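Local coordinates for protein peptidase, C14 family (Geobacter sulfurreducens PCA, PDB 3BIJ) that is of unknown function but, as a member of the caspase-like C14 peptidase family, probably acts as a cysteine-type endopeptidase, at residues 82-91 against 165-176; 122-133 against 199-207. All coordinates share one frame; numbering follows the deposited sequence.

Contact 1: 82-91 against 165-176; sequences SGHGGQVPDT and RAMPQSVAMRTY
With CG opposite the backbone N (chi1 171°), Y176 swings its ring away from helix 169-176 and lays one face against P89 of strand 85-89. The pyrrolidine CG sits over the ring centre in a CH-pi contact, while V88 CG2 comes obliquely to Y176 CD1 at 3.6 Å. At the far end of the ring, the methyl CG2 of T91 is 3.7 Å from Y176 OH, and that hydroxyl is hydrogen-bonded to D184. Were the ring lost to an alanine here, P89 would probably be left without the surface it packs on, a gap would open beside V88 and D184 would lose its phenolic partner. One helical turn back, A172 presents only its methyl, CB, to the carbonyl O of Q87 at 3.5 Å.

Nearer the start of both segments the grip passes to the backbone. G85 N donates to R165 O (3.0 Å), a bent bond of 136°, whereas M167 N reaches G85 O almost straight (3.1 Å, 174°); G85 O also accepts a hydrogen bond from a water. M167, a selenomethionine in the crystal, bends at its last torsion and lays CE against G86 CA at 3.5 Å. R165 runs extended from CG to NE, its CB passing 3.3 Å from G83 O and its guanidinium ending in salt bridges to D32 and D216. The edge of the H84 imidazole meets the R165-A166 peptide, with H84 CD2 3.2 Å from A166 N, and A166 also packs on C135. The Ser-Gly-His-Gly sequence holding H84 resembles that around the histidine of the caspase His-Cys dyad, and the acid-lined seat of R165 is consistent with an S1-like pocket, as in arginine-specific metacaspases.

Contact 2: 122-133 against 199-207; sequences FAAGVRVLVFSD and KASILLISG
The apolar side chains of strands 127-133 and 201-206 pair rung by rung, each pair side by side and pointing the same way. I202 bends at its outer torsion (chi2 -69°), which folds CD1 back onto V128, 3.6 Å from V128 CB and close to both valine methyls. V128 CG2, beside its own backbone N, meets A200 CB at 3.9 Å and covers the rim of one face of the F122 ring. On the same face of the sheet V130 CB faces the branch point CG of L204. On the other face L129 lies alongside L203, with L129 CD1 3.9 Å from L203 CG, and then F131 with I205. Here the isoleucine is extended (chi2 174°) and its CD1 comes obliquely to F131 CE2 at 4.0 Å; F223 of helix 222-231 packs on both residues.

Between the two layers of side chains the parallel ladder runs from S201 N to V126 O through to G207 N to S132 O. At the start of the two segments the aliphatic part of K199 passes F122, with K199 CD 3.1 Å from F122 O, before the chain bends away. The pair lies inside the mixed sheet of the caspase-like alpha/beta fold, between strand 76-89 beyond 127-133 and antiparallel strand 258-263 beyond 201-206. Side-chain polarity is pushed to the ends: S201 OG bonds to T264 and S206 OG to C208. Cohesion along the middle therefore rests on backbone hydrogen bonds and apolar contact, with no side-chain charge spent between the strands.

Both contacts are largely buried and share one sheet, since strands 76-89 and 127-133 are neighbours in it, yet their centres stand 24 Å apart on opposite sides of the chain's centre. Contact 2 joins two parallel strands inside the sheet, and no other subunit touches it. Contact 1 lies farther out, where a strand extension meets a loop and helix, and a second subunit packs on parts of it, P168 on F219 of that subunit among them. Apolar rungs dominate contact 2; contact 1 combines ring packing with backbone hydrogen bonds and an arginine whose acidic partners lie outside its segments. They meet at D133, whose OD2 forms a salt bridge with R165 NH2 (3.2 Å), bringing D133 of segment 122-133 into the arginine's acidic seat.

Contact 1: 82-91 against 165-176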
ATOM      1  N   SER A  82      -4.904 -31.817  -4.312  1.00 33.28           N
ATOM      2  CA  SER A  82      -5.112 -30.403  -4.516  1.00 37.91           C
ATOM      3  C   SER A  82      -6.584 -30.159  -4.271  1.00 35.50           C
ATOM      4  O   SER A  82      -7.450 -30.682  -4.974  1.00 37.96           O
ATOM      5  CB  SER A  82      -4.696 -29.965  -5.919  1.00 36.69           C
ATOM      6  OG  SER A  82      -3.289 -29.852  -5.989  1.00 43.92           O
ATOM      7  N   GLY A  83      -6.853 -29.389  -3.227  1.00 45.97           N
ATOM      8  CA  GLY A  83      -8.219 -29.070  -2.864  1.00 47.58           C
ATOM      9  C   GLY A  83      -8.182 -28.171  -1.651  1.00 49.83           C
ATOM     10  O   GLY A  83      -7.121 -27.679  -1.276  1.00 40.31           O
ATOM     11  N   HIS A  84      -9.339 -27.961  -1.038  1.00 49.16           N
ATOM     12  CA  HIS A  84      -9.435 -27.118   0.139  1.00 49.64           C
ATOM     13  C   HIS A  84      -9.087 -27.900   1.384  1.00 52.32           C
ATOM     14  O   HIS A  84      -9.272 -29.115   1.434  1.00 55.83           O
ATOM     15  CB  HIS A  84     -10.856 -26.583   0.317  1.00 53.43           C
ATOM     16  CG  HIS A  84     -11.149 -25.355  -0.481  1.00 51.05           C
ATOM     17  ND1 HIS A  84     -11.965 -25.367  -1.591  1.00 38.95           N
ATOM     18  CD2 HIS A  84     -10.722 -24.079  -0.335  1.00 41.41           C
ATOM     19  CE1 HIS A  84     -12.029 -24.148  -2.097  1.00 48.57           C
ATOM     20  NE2 HIS A  84     -11.283 -23.349  -1.354  1.00 54.11           N
ATOM     21  N   GLY A  85      -8.595 -27.186   2.390  1.00 42.34           N
ATOM     22  CA  GLY A  85      -8.267 -27.809   3.651  1.00 42.83           C
ATOM     23  C   GLY A  85      -9.380 -27.402   4.592  1.00 40.26           C
ATOM     24  O   GLY A  85      -9.723 -26.227   4.661  1.00 46.08           O
ATOM     25  N   GLY A  86      -9.961 -28.351   5.312  1.00 46.98           N
ATOM     26  CA  GLY A  86     -11.048 -27.991   6.203  1.00 44.53           C
ATOM     27  C   GLY A  86     -10.734 -28.104   7.678  1.00 41.87           C
ATOM     28  O   GLY A  86      -9.645 -28.502   8.075  1.00 34.74           O
ATOM     29  N   GLN A  87     -11.705 -27.728   8.498  1.00 47.04           N
ATOM     30  CA  GLN A  87     -11.558 -27.809   9.937  1.00 42.70           C
ATOM     31  C   GLN A  87     -12.930 -28.132  10.501  1.00 44.15           C
ATOM     32  O   GLN A  87     -13.940 -27.562  10.082  1.00 46.13           O
ATOM     33  CB  GLN A  87     -11.050 -26.482  10.512  1.00 37.50           C
ATOM     34  CG  GLN A  87      -9.696 -26.078   9.976  1.00 49.81           C
ATOM     35  CD  GLN A  87      -9.072 -24.902  10.719  1.00 51.25           C
ATOM     36  OE1 GLN A  87      -9.752 -23.927  11.069  1.00 47.96           O
ATOM     37  NE2 GLN A  87      -7.760 -24.983  10.943  1.00 50.12           N
ATOM     38  N   VAL A  88     -12.964 -29.079  11.426  1.00 41.38           N
ATOM     39  CA  VAL A  88     -14.204 -29.462  12.068  1.00 42.44           C
ATOM     40  C   VAL A  88     -13.966 -29.231  13.558  1.00 40.30           C
ATOM     41  O   VAL A  88     -12.910 -29.549  14.080  1.00 44.32           O
ATOM     42  CB  VAL A  88     -14.564 -30.939  11.756  1.00 39.13           C
ATOM     43  CG1 VAL A  88     -13.431 -31.862  12.182  1.00 31.08           C
ATOM     44  CG2 VAL A  88     -15.845 -31.309  12.448  1.00 44.58           C
ATOM     45  N   PRO A  89     -14.934 -28.623  14.251  1.00 50.98           N
ATOM     46  CA  PRO A  89     -14.788 -28.354  15.684  1.00 51.30           C
ATOM     47  C   PRO A  89     -14.412 -29.549  16.535  1.00 53.35           C
ATOM     48  O   PRO A  89     -14.946 -30.656  16.370  1.00 52.66           O
ATOM     49  CB  PRO A  89     -16.147 -27.782  16.072  1.00 55.60           C
ATOM     50  CG  PRO A  89     -17.077 -28.455  15.097  1.00 50.82           C
ATOM     51  CD  PRO A  89     -16.301 -28.309  13.807  1.00 50.74           C
ATOM     52  N   ASP A  90     -13.466 -29.281  17.436  1.00 50.33           N
ATOM     53  CA  ASP A  90     -12.941 -30.242  18.397  1.00 53.85           C
ATOM     54  C   ASP A  90     -13.775 -30.106  19.669  1.00 55.03           C
ATOM     55  O   ASP A  90     -13.418 -29.378  20.598  1.00 52.43           O
ATOM     56  CB  ASP A  90     -11.462 -29.943  18.703  1.00 51.88           C
ATOM     57  CG  ASP A  90     -10.881 -30.852  19.798  1.00 56.78           C
ATOM     58  OD1 ASP A  90      -9.716 -30.641  20.193  1.00 57.32           O
ATOM     59  OD2 ASP A  90     -11.581 -31.772  20.263  1.00 53.10           O
ATOM     60  N   THR A  91     -14.895 -30.815  19.689  1.00 58.28           N
ATOM     61  CA  THR A  91     -15.825 -30.796  20.802  1.00 57.35           C
ATOM     62  C   THR A  91     -15.245 -31.340  22.111  1.00 60.81           C
ATOM     63  O   THR A  91     -15.987 -31.647  23.039  1.00 72.84           O
ATOM     64  CB  THR A  91     -17.107 -31.565  20.405  1.00 49.74           C
ATOM     65  OG1 THR A  91     -16.789 -32.535  19.396  1.00 50.73           O
ATOM     66  CG2 THR A  91     -18.141 -30.611  19.853  1.00 51.23           C
ATOM     67  N   ARG A 165      -6.477 -22.148  -1.016  1.00 47.19           N
ATOM     68  CA  ARG A 165      -7.113 -23.445  -0.893  1.00 39.03           C
ATOM     69  C   ARG A 165      -7.501 -23.828   0.526  1.00 40.15           C
ATOM     70  O   ARG A 165      -7.223 -24.933   0.991  1.00 33.14           O
ATOM     71  CB  ARG A 165      -6.203 -24.491  -1.526  1.00 37.05           C
ATOM     72  CG  ARG A 165      -6.010 -24.257  -3.020  1.00 27.40           C
ATOM     73  CD  ARG A 165      -5.123 -25.309  -3.675  1.00 34.17           C
ATOM     74  NE  ARG A 165      -5.102 -25.177  -5.126  1.00 34.00           N
ATOM     75  CZ  ARG A 165      -4.384 -25.939  -5.939  1.00 41.96           C
ATOM     76  NH1 ARG A 165      -4.445 -25.733  -7.252  1.00 30.49           N
ATOM     77  NH2 ARG A 165      -3.607 -26.900  -5.438  1.00 42.36           N
ATOM     78  N   ALA A 166      -8.158 -22.901   1.210  1.00 39.07           N
ATOM     79  CA  ALA A 166      -8.607 -23.149   2.572  1.00 44.59           C
ATOM     80  C   ALA A 166     -10.079 -22.784   2.670  1.00 47.10           C
ATOM     81  O   ALA A 166     -10.508 -21.733   2.185  1.00 51.22           O
ATOM     82  CB  ALA A 166      -7.801 -22.317   3.553  1.00 39.78           C
HETATM   83  N   MSE A 167     -10.853 -23.653   3.304  1.00 40.65           N
HETATM   84  CA  MSE A 167     -12.267 -23.396   3.466  1.00 45.59           C
HETATM   85  C   MSE A 167     -12.420 -22.272   4.492  1.00 50.81           C
HETATM   86  O   MSE A 167     -11.755 -22.277   5.537  1.00 46.00           O
HETATM   87  CB  MSE A 167     -12.976 -24.671   3.929  1.00 45.77           C
HETATM   88  CG  MSE A 167     -14.441 -24.498   4.266  1.00 64.22           C
HETATM   89 SE   MSE A 167     -15.304 -26.208   4.674  1.00 81.34          SE
HETATM   90  CE  MSE A 167     -14.276 -26.709   6.264  1.00 67.76           C
ATOM     91  N   PRO A 168     -13.260 -21.265   4.190  1.00 47.59           N
ATOM     92  CA  PRO A 168     -13.444 -20.168   5.144  1.00 41.72           C
ATOM     93  C   PRO A 168     -14.055 -20.654   6.454  1.00 39.34           C
ATOM     94  O   PRO A 168     -14.942 -21.503   6.457  1.00 44.66           O
ATOM     95  CB  PRO A 168     -14.331 -19.189   4.381  1.00 30.08           C
ATOM     96  CG  PRO A 168     -15.035 -20.053   3.392  1.00 41.97           C
ATOM     97  CD  PRO A 168     -13.973 -20.991   2.932  1.00 45.99           C
ATOM     98  N   GLN A 169     -13.572 -20.113   7.565  1.00 44.74           N
ATOM     99  CA  GLN A 169     -14.045 -20.521   8.877  1.00 49.12           C
ATOM    100  C   GLN A 169     -15.552 -20.514   9.025  1.00 50.68           C
ATOM    101  O   GLN A 169     -16.122 -21.391   9.672  1.00 54.00           O
ATOM    102  CB  GLN A 169     -13.419 -19.648   9.954  1.00 48.65           C
ATOM    103  CG  GLN A 169     -11.924 -19.823  10.065  1.00 54.13           C
ATOM    104  CD  GLN A 169     -11.341 -19.050  11.225  1.00 62.90           C
ATOM    105  OE1 GLN A 169     -10.134 -19.095  11.463  1.00 67.00           O
ATOM    106  NE2 GLN A 169     -12.195 -18.334  11.959  1.00 64.81           N
ATOM    107  N   SER A 170     -16.214 -19.527   8.439  1.00 48.18           N
ATOM    108  CA  SER A 170     -17.662 -19.482   8.546  1.00 46.63           C
ATOM    109  C   SER A 170     -18.290 -20.749   7.966  1.00 47.79           C
ATOM    110  O   SER A 170     -19.135 -21.382   8.601  1.00 46.65           O
ATOM    111  CB  SER A 170     -18.187 -18.249   7.836  1.00 47.57           C
ATOM    112  OG  SER A 170     -17.634 -17.107   8.464  1.00 71.90           O
ATOM    113  N   VAL A 171     -17.857 -21.120   6.764  1.00 43.54           N
ATOM    114  CA  VAL A 171     -18.353 -22.312   6.096  1.00 44.26           C
ATOM    115  C   VAL A 171     -18.009 -23.565   6.890  1.00 47.54           C
ATOM    116  O   VAL A 171     -18.807 -24.492   6.963  1.00 52.89           O
ATOM    117  CB  VAL A 171     -17.748 -22.447   4.686  1.00 49.33           C
ATOM    118  CG1 VAL A 171     -18.147 -23.785   4.063  1.00 55.50           C
ATOM    119  CG2 VAL A 171     -18.223 -21.303   3.811  1.00 40.37           C
ATOM    120  N   ALA A 172     -16.822 -23.595   7.484  1.00 45.52           N
ATOM    121  CA  ALA A 172     -16.397 -24.752   8.254  1.00 39.09           C
ATOM    122  C   ALA A 172     -17.374 -25.062   9.383  1.00 50.53           C
ATOM    123  O   ALA A 172     -17.732 -26.219   9.597  1.00 52.99           O
ATOM    124  CB  ALA A 172     -15.015 -24.521   8.818  1.00 43.54           C
HETATM  125  N   MSE A 173     -17.796 -24.025  10.102  1.00 48.54           N
HETATM  126  CA  MSE A 173     -18.724 -24.180  11.215  1.00 47.14           C
HETATM  127  C   MSE A 173     -20.131 -24.464  10.711  1.00 49.17           C
HETATM  128  O   MSE A 173     -20.848 -25.313  11.250  1.00 45.76           O
HETATM  129  CB  MSE A 173     -18.734 -22.914  12.072  1.00 55.85           C
HETATM  130  CG  MSE A 173     -17.344 -22.489  12.562  1.00 70.52           C
HETATM  131 SE   MSE A 173     -17.343 -20.847  13.631  1.00 76.38          SE
HETATM  132  CE  MSE A 173     -17.977 -19.606  12.241  1.00 80.67           C
ATOM    133  N   ARG A 174     -20.529 -23.735   9.679  1.00 43.86           N
ATOM    134  CA  ARG A 174     -21.846 -23.926   9.103  1.00 45.74           C
ATOM    135  C   ARG A 174     -21.976 -25.377   8.610  1.00 47.59           C
ATOM    136  O   ARG A 174     -22.998 -26.029   8.841  1.00 40.84           O
ATOM    137  CB  ARG A 174     -22.063 -22.942   7.945  1.00 55.46           C
ATOM    138  CG  ARG A 174     -23.507 -22.905   7.439  1.00 65.45           C
ATOM    139  CD  ARG A 174     -23.606 -22.303   6.057  1.00 64.18           C
ATOM    140  NE  ARG A 174     -23.733 -20.856   6.052  1.00 80.05           N
ATOM    141  CZ  ARG A 174     -23.647 -20.114   4.947  1.00 93.08           C
ATOM    142  NH1 ARG A 174     -23.787 -18.791   5.004  1.00 99.57           N
ATOM    143  NH2 ARG A 174     -23.401 -20.691   3.776  1.00 91.40           N
ATOM    144  N   THR A 175     -20.938 -25.876   7.935  1.00 37.37           N
ATOM    145  CA  THR A 175     -20.939 -27.244   7.427  1.00 36.11           C
ATOM    146  C   THR A 175     -21.055 -28.216   8.592  1.00 41.36           C
ATOM    147  O   THR A 175     -21.767 -29.221   8.522  1.00 49.51           O
ATOM    148  CB  THR A 175     -19.653 -27.563   6.633  1.00 34.81           C
ATOM    149  OG1 THR A 175     -19.577 -26.711   5.487  1.00 46.85           O
ATOM    150  CG2 THR A 175     -19.642 -29.012   6.167  1.00 33.86           C
ATOM    151  N   TYR A 176     -20.358 -27.917   9.677  1.00 41.23           N
ATOM    152  CA  TYR A 176     -20.420 -28.786  10.836  1.00 48.02           C
ATOM    153  C   TYR A 176     -21.841 -28.832  11.387  1.00 46.15           C
ATOM    154  O   TYR A 176     -22.403 -29.909  11.571  1.00 47.88           O
ATOM    155  CB  TYR A 176     -19.466 -28.298  11.924  1.00 47.55           C
ATOM    156  CG  TYR A 176     -19.636 -29.038  13.228  1.00 50.75           C
ATOM    157  CD1 TYR A 176     -19.158 -30.340  13.389  1.00 48.02           C
ATOM    158  CD2 TYR A 176     -20.312 -28.451  14.285  1.00 44.32           C
ATOM    159  CE1 TYR A 176     -19.356 -31.035  14.575  1.00 49.03           C
ATOM    160  CE2 TYR A 176     -20.515 -29.131  15.468  1.00 54.33           C
ATOM    161  CZ  TYR A 176     -20.038 -30.423  15.611  1.00 53.06           C
ATOM    162  OH  TYR A 176     -20.249 -31.095  16.790  1.00 46.36           O
TER
HETATM  163  O   HOH W   1      -9.620 -24.634   6.886  1.00 47.91           O

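Contact 2: 122-133 against 199-207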
ATOM      1  N   PHE A 122      -0.119 -49.272   5.699  1.00 59.98           N
ATOM      2  CA  PHE A 122       0.863 -49.712   4.714  1.00 55.40           C
ATOM      3  C   PHE A 122       1.942 -50.589   5.336  1.00 54.42           C
ATOM      4  O   PHE A 122       2.215 -50.500   6.531  1.00 53.39           O
ATOM      5  CB  PHE A 122       1.521 -48.509   4.019  1.00 52.76           C
ATOM      6  CG  PHE A 122       0.638 -47.828   3.002  1.00 49.93           C
ATOM      7  CD1 PHE A 122      -0.335 -46.921   3.397  1.00 48.44           C
ATOM      8  CD2 PHE A 122       0.759 -48.128   1.646  1.00 52.42           C
ATOM      9  CE1 PHE A 122      -1.174 -46.323   2.459  1.00 49.41           C
ATOM     10  CE2 PHE A 122      -0.078 -47.534   0.704  1.00 47.08           C
ATOM     11  CZ  PHE A 122      -1.044 -46.634   1.112  1.00 53.37           C
ATOM     12  N   ALA A 123       2.554 -51.426   4.501  1.00 61.51           N
ATOM     13  CA  ALA A 123       3.611 -52.350   4.914  1.00 63.55           C
ATOM     14  C   ALA A 123       4.751 -51.642   5.630  1.00 64.26           C
ATOM     15  O   ALA A 123       4.735 -50.422   5.784  1.00 67.85           O
ATOM     16  CB  ALA A 123       4.150 -53.092   3.699  1.00 70.46           C
ATOM     17  N   ALA A 124       5.751 -52.409   6.053  1.00 61.27           N
ATOM     18  CA  ALA A 124       6.882 -51.841   6.768  1.00 65.74           C
ATOM     19  C   ALA A 124       7.945 -51.205   5.872  1.00 68.71           C
ATOM     20  O   ALA A 124       8.375 -50.073   6.111  1.00 79.20           O
ATOM     21  CB  ALA A 124       7.510 -52.890   7.661  1.00 59.83           C
ATOM     22  N   GLY A 125       8.367 -51.915   4.838  1.00 66.47           N
ATOM     23  CA  GLY A 125       9.384 -51.353   3.969  1.00 61.50           C
ATOM     24  C   GLY A 125       8.822 -50.606   2.777  1.00 56.82           C
ATOM     25  O   GLY A 125       9.483 -50.492   1.747  1.00 65.83           O
ATOM     26  N   VAL A 126       7.605 -50.093   2.902  1.00 48.97           N
ATOM     27  CA  VAL A 126       6.996 -49.365   1.796  1.00 48.95           C
ATOM     28  C   VAL A 126       7.182 -47.848   1.965  1.00 46.36           C
ATOM     29  O   VAL A 126       7.053 -47.316   3.063  1.00 35.30           O
ATOM     30  CB  VAL A 126       5.476 -49.759   1.643  1.00 46.26           C
ATOM     31  CG1 VAL A 126       4.806 -49.773   2.992  1.00 53.32           C
ATOM     32  CG2 VAL A 126       4.762 -48.790   0.712  1.00 43.48           C
ATOM     33  N   ARG A 127       7.530 -47.175   0.869  1.00 48.44           N
ATOM     34  CA  ARG A 127       7.734 -45.730   0.880  1.00 42.80           C
ATOM     35  C   ARG A 127       6.412 -45.061   0.536  1.00 47.04           C
ATOM     36  O   ARG A 127       5.747 -45.457  -0.426  1.00 47.84           O
ATOM     37  CB  ARG A 127       8.796 -45.322  -0.148  1.00 35.46           C
ATOM     38  CG  ARG A 127      10.180 -45.886   0.124  1.00 39.47           C
ATOM     39  CD  ARG A 127      10.610 -46.847  -0.973  1.00 44.19           C
ATOM     40  NE  ARG A 127      10.909 -46.134  -2.208  1.00 41.88           N
ATOM     41  CZ  ARG A 127      10.686 -46.620  -3.422  1.00 53.83           C
ATOM     42  NH1 ARG A 127      10.158 -47.830  -3.574  1.00 50.43           N
ATOM     43  NH2 ARG A 127      10.978 -45.889  -4.488  1.00 58.42           N
ATOM     44  N   VAL A 128       6.030 -44.061   1.326  1.00 43.33           N
ATOM     45  CA  VAL A 128       4.783 -43.330   1.106  1.00 41.43           C
ATOM     46  C   VAL A 128       5.116 -41.867   0.832  1.00 44.13           C
ATOM     47  O   VAL A 128       5.574 -41.154   1.722  1.00 49.49           O
ATOM     48  CB  VAL A 128       3.847 -43.415   2.343  1.00 38.59           C
ATOM     49  CG1 VAL A 128       2.576 -42.639   2.089  1.00 39.66           C
ATOM     50  CG2 VAL A 128       3.513 -44.870   2.643  1.00 46.12           C
ATOM     51  N   LEU A 129       4.897 -41.430  -0.404  1.00 38.13           N
ATOM     52  CA  LEU A 129       5.178 -40.055  -0.800  1.00 35.99           C
ATOM     53  C   LEU A 129       3.874 -39.282  -0.933  1.00 38.33           C
ATOM     54  O   LEU A 129       3.035 -39.633  -1.756  1.00 41.45           O
ATOM     55  CB  LEU A 129       5.920 -40.047  -2.134  1.00 33.83           C
ATOM     56  CG  LEU A 129       6.303 -38.688  -2.705  1.00 40.54           C
ATOM     57  CD1 LEU A 129       7.313 -38.014  -1.805  1.00 32.18           C
ATOM     58  CD2 LEU A 129       6.860 -38.890  -4.103  1.00 28.26           C
ATOM     59  N   VAL A 130       3.703 -38.228  -0.135  1.00 43.34           N
ATOM     60  CA  VAL A 130       2.467 -37.432  -0.165  1.00 43.04           C
ATOM     61  C   VAL A 130       2.674 -35.954  -0.531  1.00 44.75           C
ATOM     62  O   VAL A 130       3.486 -35.265   0.084  1.00 40.83           O
ATOM     63  CB  VAL A 130       1.744 -37.462   1.218  1.00 35.63           C
ATOM     64  CG1 VAL A 130       0.445 -36.697   1.130  1.00 26.74           C
ATOM     65  CG2 VAL A 130       1.491 -38.887   1.672  1.00 30.36           C
ATOM     66  N   PHE A 131       1.943 -35.477  -1.535  1.00 45.85           N
ATOM     67  CA  PHE A 131       2.007 -34.074  -1.931  1.00 43.67           C
ATOM     68  C   PHE A 131       0.644 -33.471  -1.619  1.00 49.61           C
ATOM     69  O   PHE A 131      -0.381 -33.950  -2.113  1.00 50.00           O
ATOM     70  CB  PHE A 131       2.282 -33.900  -3.428  1.00 42.43           C
ATOM     71  CG  PHE A 131       3.689 -34.218  -3.823  1.00 45.54           C
ATOM     72  CD1 PHE A 131       4.042 -35.502  -4.232  1.00 44.68           C
ATOM     73  CD2 PHE A 131       4.677 -33.240  -3.746  1.00 49.01           C
ATOM     74  CE1 PHE A 131       5.364 -35.808  -4.556  1.00 45.15           C
ATOM     75  CE2 PHE A 131       6.000 -33.533  -4.066  1.00 47.23           C
ATOM     76  CZ  PHE A 131       6.348 -34.823  -4.472  1.00 41.93           C
ATOM     77  N   SER A 132       0.624 -32.435  -0.789  1.00 41.96           N
ATOM     78  CA  SER A 132      -0.632 -31.787  -0.447  1.00 41.65           C
ATOM     79  C   SER A 132      -0.543 -30.299  -0.760  1.00 41.56           C
ATOM     80  O   SER A 132      -0.009 -29.537   0.040  1.00 45.19           O
ATOM     81  CB  SER A 132      -0.940 -31.994   1.039  1.00 39.87           C
ATOM     82  OG  SER A 132      -2.154 -31.357   1.421  1.00 46.74           O
ATOM     83  N   ASP A 133      -1.049 -29.889  -1.925  1.00 44.01           N
ATOM     84  CA  ASP A 133      -1.025 -28.477  -2.319  1.00 41.27           C
ATOM     85  C   ASP A 133      -2.312 -27.882  -1.792  1.00 43.32           C
ATOM     86  O   ASP A 133      -3.225 -27.549  -2.550  1.00 41.32           O
ATOM     87  CB  ASP A 133      -0.966 -28.318  -3.842  1.00 45.37           C
ATOM     88  CG  ASP A 133      -0.693 -26.884  -4.268  1.00 51.34           C
ATOM     89  OD1 ASP A 133      -0.785 -25.984  -3.403  1.00 51.18           O
ATOM     90  OD2 ASP A 133      -0.394 -26.655  -5.465  1.00 49.76           O
ATOM     91  N   LYS A 199       4.405 -48.040  10.453  1.00 67.43           N
ATOM     92  CA  LYS A 199       5.510 -48.862   9.983  1.00 63.63           C
ATOM     93  C   LYS A 199       6.147 -48.319   8.715  1.00 62.28           C
ATOM     94  O   LYS A 199       7.372 -48.342   8.567  1.00 66.60           O
ATOM     95  CB  LYS A 199       5.031 -50.293   9.738  1.00 63.38           C
ATOM     96  CG  LYS A 199       3.519 -50.436   9.712  1.00 72.81           C
ATOM     97  CD  LYS A 199       3.085 -51.807   9.199  1.00 82.01           C
ATOM     98  CE  LYS A 199       3.634 -52.944  10.057  1.00 86.30           C
ATOM     99  NZ  LYS A 199       3.215 -52.822  11.488  1.00 86.37           N
ATOM    100  N   ALA A 200       5.316 -47.825   7.804  1.00 58.09           N
ATOM    101  CA  ALA A 200       5.811 -47.299   6.534  1.00 55.10           C
ATOM    102  C   ALA A 200       6.606 -45.994   6.676  1.00 59.09           C
ATOM    103  O   ALA A 200       6.488 -45.297   7.679  1.00 61.34           O
ATOM    104  CB  ALA A 200       4.644 -47.102   5.589  1.00 50.28           C
ATOM    105  N   SER A 201       7.433 -45.677   5.681  1.00 57.12           N
ATOM    106  CA  SER A 201       8.223 -44.441   5.708  1.00 56.65           C
ATOM    107  C   SER A 201       7.444 -43.319   5.037  1.00 50.28           C
ATOM    108  O   SER A 201       7.299 -43.312   3.815  1.00 46.05           O
ATOM    109  CB  SER A 201       9.550 -44.610   4.962  1.00 55.44           C
ATOM    110  OG  SER A 201      10.357 -45.612   5.538  1.00 71.88           O
ATOM    111  N   ILE A 202       6.966 -42.365   5.826  1.00 42.27           N
ATOM    112  CA  ILE A 202       6.197 -41.256   5.278  1.00 41.14           C
ATOM    113  C   ILE A 202       7.057 -40.018   4.977  1.00 46.07           C
ATOM    114  O   ILE A 202       7.901 -39.613   5.776  1.00 45.69           O
ATOM    115  CB  ILE A 202       5.069 -40.818   6.246  1.00 44.44           C
ATOM    116  CG1 ILE A 202       4.366 -42.042   6.860  1.00 49.79           C
ATOM    117  CG2 ILE A 202       4.042 -39.981   5.484  1.00 39.16           C
ATOM    118  CD1 ILE A 202       3.542 -42.862   5.876  1.00 44.99           C
ATOM    119  N   LEU A 203       6.843 -39.437   3.802  1.00 41.67           N
ATOM    120  CA  LEU A 203       7.534 -38.226   3.386  1.00 44.88           C
ATOM    121  C   LEU A 203       6.401 -37.361   2.873  1.00 53.65           C
ATOM    122  O   LEU A 203       5.902 -37.546   1.757  1.00 57.99           O
ATOM    123  CB  LEU A 203       8.554 -38.495   2.273  1.00 38.70           C
ATOM    124  CG  LEU A 203       9.139 -37.269   1.555  1.00 31.69           C
ATOM    125  CD1 LEU A 203       9.542 -36.243   2.557  1.00 33.84           C
ATOM    126  CD2 LEU A 203      10.322 -37.659   0.687  1.00 33.13           C
ATOM    127  N   LEU A 204       5.980 -36.430   3.722  1.00 54.07           N
ATOM    128  CA  LEU A 204       4.877 -35.532   3.423  1.00 45.29           C
ATOM    129  C   LEU A 204       5.401 -34.155   3.025  1.00 45.10           C
ATOM    130  O   LEU A 204       6.059 -33.489   3.819  1.00 47.96           O
ATOM    131  CB  LEU A 204       4.013 -35.427   4.670  1.00 47.48           C
ATOM    132  CG  LEU A 204       2.494 -35.441   4.545  1.00 55.74           C
ATOM    133  CD1 LEU A 204       1.908 -35.859   5.885  1.00 42.60           C
ATOM    134  CD2 LEU A 204       1.975 -34.079   4.092  1.00 44.96           C
ATOM    135  N   ILE A 205       5.116 -33.744   1.792  1.00 39.27           N
ATOM    136  CA  ILE A 205       5.532 -32.440   1.285  1.00 28.40           C
ATOM    137  C   ILE A 205       4.264 -31.651   1.007  1.00 30.87           C
ATOM    138  O   ILE A 205       3.531 -31.958   0.065  1.00 38.01           O
ATOM    139  CB  ILE A 205       6.339 -32.564  -0.027  1.00 26.12           C
ATOM    140  CG1 ILE A 205       7.687 -33.247   0.238  1.00 37.98           C
ATOM    141  CG2 ILE A 205       6.560 -31.201  -0.637  1.00 32.88           C
ATOM    142  CD1 ILE A 205       8.510 -33.561  -1.010  1.00 20.10           C
ATOM    143  N   SER A 206       3.996 -30.647   1.838  1.00 37.82           N
ATOM    144  CA  SER A 206       2.804 -29.817   1.675  1.00 33.31           C
ATOM    145  C   SER A 206       3.122 -28.479   1.009  1.00 42.40           C
ATOM    146  O   SER A 206       4.276 -28.042   0.973  1.00 41.40           O
ATOM    147  CB  SER A 206       2.157 -29.569   3.031  1.00 43.30           C
ATOM    148  OG  SER A 206       3.077 -28.937   3.908  1.00 51.65           O
ATOM    149  N   GLY A 207       2.084 -27.817   0.506  1.00 43.20           N
ATOM    150  CA  GLY A 207       2.268 -26.546  -0.173  1.00 33.89           C
ATOM    151  C   GLY A 207       2.666 -25.364   0.692  1.00 38.91           C
ATOM    152  O   GLY A 207       3.198 -24.366   0.199  1.00 42.52           O
TER